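Local coordinates for lipoate-protein ligase 1 (Plasmodium falciparum, PDB 5T8U) that belongs to the lipoate-protein ligase family, with a catalytic domain of the lipoyl protein ligase A/B type that holds lipoic acid in the model, at residues K41-N46 / T242-D247. Residues are numbered along the deposited sequence; the frame is centred on the assembly and turned at random.
Sequences KYLNIN and TVHYID
Ile45 and His244 make the nearest approach between the loop that follows helix 39-42 and the segment around the short edge strand 244-245. The terminal methyl of the isoleucine, CD1, lies 3.4 Å from NE2 of His244, with CE1 of the same ring a little farther at 3.8 Å. The methyl comes in at a slant to the ring, and CG1 of Ile45 follows behind it at 3.7 Å from NE2 of His244. CG1 is anti to the carbonyl carbon (chi1 -62°) and the chain beyond is extended, which brings CG1 and CD1 together against the imidazole. Leu43 adds a looser contact over one face of the same ring, where its CD1 is displaced toward the rim and comes no nearer than 4.3 Å to CD2 of His244. The other branch of this leucine turns to the next residue of 242-247 that points toward the loop: Leu43 CD2 meets Ile246 CG2 at 3.8 Å, a purely apolar touch.

Alternation along 244-246 supports this division, since His244 and Ile246 point toward the loop while Tyr245 points away. Backbone hydrogen bonds between His244 and both Val14 and Val16, and between Ile246 and Val16, fix this edge strand beside strand 13-17 of the large mixed sheet. Ile252 of helix 250-253 touches both Leu43 and Ile246, and Tyr42 O is hydrogen-bonded to Asn249 ND2.

The contact buries a modest 153 Å² and illustrates how a loop rests over one face of a sheet at its edge strand. Directly between the two segments the contact is van der Waals, without a hydrogen bond. Dispersion and the burial of apolar surface probably supply most of the attraction, and no directional bond across this contact sets the orientation of the His244 ring.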
ATOM      1  N   LYS A  41      22.483   9.548   1.158  1.00 84.84           N
ATOM      2  CA  LYS A  41      23.077  10.518   0.244  1.00 87.72           C
ATOM      3  C   LYS A  41      22.035  11.503  -0.272  1.00 86.09           C
ATOM      4  O   LYS A  41      22.323  12.698  -0.406  1.00 87.63           O
ATOM      5  CB  LYS A  41      23.753   9.801  -0.923  1.00 92.00           C
ATOM      6  CG  LYS A  41      24.437  10.746  -1.902  1.00 95.62           C
ATOM      7  CD  LYS A  41      25.141   9.995  -3.021  1.00 98.46           C
ATOM      8  CE  LYS A  41      25.803  10.957  -3.998  1.00101.82           C
ATOM      9  NZ  LYS A  41      26.486  10.249  -5.118  1.00104.77           N
ATOM     10  N   TYR A  42      20.823  11.027  -0.566  1.00 84.78           N
ATOM     11  CA  TYR A  42      19.769  11.935  -1.007  1.00 84.55           C
ATOM     12  C   TYR A  42      19.339  12.853   0.127  1.00 83.75           C
ATOM     13  O   TYR A  42      19.137  14.055  -0.082  1.00 84.94           O
ATOM     14  CB  TYR A  42      18.590  11.136  -1.562  1.00 83.16           C
ATOM     15  CG  TYR A  42      18.891  10.559  -2.926  1.00 84.93           C
ATOM     16  CD1 TYR A  42      18.637  11.289  -4.080  1.00 86.91           C
ATOM     17  CD2 TYR A  42      19.457   9.299  -3.059  1.00 86.61           C
ATOM     18  CE1 TYR A  42      18.922  10.773  -5.330  1.00 89.08           C
ATOM     19  CE2 TYR A  42      19.745   8.774  -4.305  1.00 88.64           C
ATOM     20  CZ  TYR A  42      19.476   9.514  -5.437  1.00 89.54           C
ATOM     21  OH  TYR A  42      19.762   8.998  -6.679  1.00 91.97           O
ATOM     22  N   LEU A  43      19.197  12.312   1.333  1.00 83.60           N
ATOM     23  CA  LEU A  43      19.298  13.154   2.511  1.00 84.73           C
ATOM     24  C   LEU A  43      20.731  13.665   2.624  1.00 87.31           C
ATOM     25  O   LEU A  43      21.674  13.055   2.114  1.00 94.26           O
ATOM     26  CB  LEU A  43      18.910  12.383   3.773  1.00 80.55           C
ATOM     27  CG  LEU A  43      17.558  11.665   3.779  1.00 75.52           C
ATOM     28  CD1 LEU A  43      17.366  10.938   5.104  1.00 73.98           C
ATOM     29  CD2 LEU A  43      16.413  12.635   3.529  1.00 73.35           C
ATOM     30  N   ASN A  44      20.895  14.806   3.292  1.00 74.83           N
ATOM     31  CA  ASN A  44      22.209  15.420   3.432  1.00 75.83           C
ATOM     32  C   ASN A  44      22.952  14.931   4.671  1.00 75.32           C
ATOM     33  O   ASN A  44      23.791  15.662   5.218  1.00 77.71           O
ATOM     34  CB  ASN A  44      22.071  16.942   3.448  1.00 80.09           C
ATOM     35  CG  ASN A  44      21.498  17.487   2.153  1.00 80.97           C
ATOM     36  OD1 ASN A  44      21.895  17.073   1.062  1.00 80.17           O
ATOM     37  ND2 ASN A  44      20.556  18.413   2.266  1.00 82.20           N
ATOM     38  N   ILE A  45      22.669  13.711   5.124  0.82 71.79           N
ATOM     39  CA  ILE A  45      23.278  13.157   6.328  0.82 72.18           C
ATOM     40  C   ILE A  45      24.704  12.721   6.018  0.82 77.86           C
ATOM     41  O   ILE A  45      25.670  13.324   6.499  0.82 80.18           O
ATOM     42  CB  ILE A  45      22.444  11.984   6.879  0.82 69.42           C
ATOM     43  CG1 ILE A  45      21.046  12.468   7.281  0.82 69.90           C
ATOM     44  CG2 ILE A  45      23.140  11.343   8.078  0.82 68.53           C
ATOM     45  CD1 ILE A  45      20.067  11.357   7.603  0.82 69.21           C
ATOM     46  N   ASN A  46      24.845  11.672   5.210  1.00 84.86           N
ATOM     47  CA  ASN A  46      26.144  11.111   4.877  1.00 89.71           C
ATOM     48  C   ASN A  46      26.285  11.007   3.365  1.00 95.27           C
ATOM     49  O   ASN A  46      25.302  11.060   2.623  1.00 93.10           O
ATOM     50  CB  ASN A  46      26.338   9.731   5.524  1.00 89.85           C
ATOM     51  CG  ASN A  46      27.775   9.256   5.467  1.00 92.51           C
ATOM     52  OD1 ASN A  46      28.521   9.603   4.554  1.00 94.03           O
ATOM     53  ND2 ASN A  46      28.171   8.459   6.452  1.00 93.15           N
ATOM     54  N   THR A 242      14.577  12.516  16.123  1.00 63.40           N
ATOM     55  CA  THR A 242      14.986  13.275  14.949  1.00 61.29           C
ATOM     56  C   THR A 242      13.955  13.093  13.846  1.00 61.74           C
ATOM     57  O   THR A 242      13.447  11.988  13.635  1.00 63.54           O
ATOM     58  CB  THR A 242      16.371  12.838  14.453  1.00 62.17           C
ATOM     59  OG1 THR A 242      17.325  12.976  15.514  1.00 65.24           O
ATOM     60  CG2 THR A 242      16.815  13.688  13.270  1.00 60.93           C
ATOM     61  N   VAL A 243      13.658  14.184  13.139  1.00 61.32           N
ATOM     62  CA  VAL A 243      12.609  14.208  12.127  1.00 60.12           C
ATOM     63  C   VAL A 243      13.149  14.933  10.901  1.00 60.93           C
ATOM     64  O   VAL A 243      13.609  16.075  11.005  1.00 62.31           O
ATOM     65  CB  VAL A 243      11.331  14.900  12.638  1.00 60.36           C
ATOM     66  CG1 VAL A 243      10.255  14.929  11.555  1.00 59.89           C
ATOM     67  CG2 VAL A 243      10.813  14.197  13.885  1.00 60.44           C
ATOM     68  N   HIS A 244      13.096  14.274   9.747  1.00 59.60           N
ATOM     69  CA  HIS A 244      13.508  14.865   8.483  1.00 59.94           C
ATOM     70  C   HIS A 244      12.287  15.257   7.659  1.00 61.48           C
ATOM     71  O   HIS A 244      11.249  14.593   7.695  1.00 61.39           O
ATOM     72  CB  HIS A 244      14.381  13.897   7.682  1.00 58.97           C
ATOM     73  CG  HIS A 244      15.763  13.730   8.232  1.00 59.99           C
ATOM     74  ND1 HIS A 244      16.036  12.959   9.342  1.00 59.95           N
ATOM     75  CD2 HIS A 244      16.952  14.233   7.823  1.00 61.82           C
ATOM     76  CE1 HIS A 244      17.333  12.996   9.592  1.00 61.64           C
ATOM     77  NE2 HIS A 244      17.910  13.763   8.686  1.00 62.75           N
ATOM     78  N   TYR A 245      12.425  16.353   6.914  1.00 64.82           N
ATOM     79  CA  TYR A 245      11.376  16.861   6.037  1.00 66.25           C
ATOM     80  C   TYR A 245      11.871  16.778   4.600  1.00 66.72           C
ATOM     81  O   TYR A 245      12.875  17.407   4.248  1.00 69.73           O
ATOM     82  CB  TYR A 245      11.002  18.297   6.413  1.00 65.93           C
ATOM     83  CG  TYR A 245      10.372  18.407   7.785  1.00 64.90           C
ATOM     84  CD1 TYR A 245       8.996  18.500   7.933  1.00 64.91           C
ATOM     85  CD2 TYR A 245      11.153  18.403   8.934  1.00 65.66           C
ATOM     86  CE1 TYR A 245       8.413  18.593   9.184  1.00 64.84           C
ATOM     87  CE2 TYR A 245      10.581  18.495  10.190  1.00 65.15           C
ATOM     88  CZ  TYR A 245       9.211  18.589  10.309  1.00 64.96           C
ATOM     89  OH  TYR A 245       8.639  18.683  11.558  1.00 64.19           O
ATOM     90  N   ILE A 246      11.164  16.010   3.772  1.00 60.35           N
ATOM     91  CA  ILE A 246      11.645  15.663   2.441  1.00 60.45           C
ATOM     92  C   ILE A 246      10.809  16.276   1.324  1.00 64.91           C
ATOM     93  O   ILE A 246      11.276  16.305   0.174  1.00 67.06           O
ATOM     94  CB  ILE A 246      11.721  14.132   2.262  1.00 59.54           C
ATOM     95  CG1 ILE A 246      10.349  13.493   2.510  1.00 56.48           C
ATOM     96  CG2 ILE A 246      12.766  13.547   3.203  1.00 59.50           C
ATOM     97  CD1 ILE A 246      10.281  12.023   2.148  1.00 56.40           C
ATOM     98  N   ASP A 247       9.601  16.764   1.610  1.00 70.59           N
ATOM     99  CA  ASP A 247       8.764  17.322   0.554  1.00 74.59           C
ATOM    100  C   ASP A 247       9.414  18.507  -0.150  1.00 77.29           C
ATOM    101  O   ASP A 247       8.943  18.901  -1.223  1.00 78.86           O
ATOM    102  CB  ASP A 247       7.403  17.732   1.120  1.00 75.86           C
ATOM    103  CG  ASP A 247       7.518  18.722   2.258  1.00 76.70           C
ATOM    104  OD1 ASP A 247       8.513  18.654   3.007  1.00 77.57           O
ATOM    105  OD2 ASP A 247       6.610  19.566   2.404  1.00 77.84           O
TER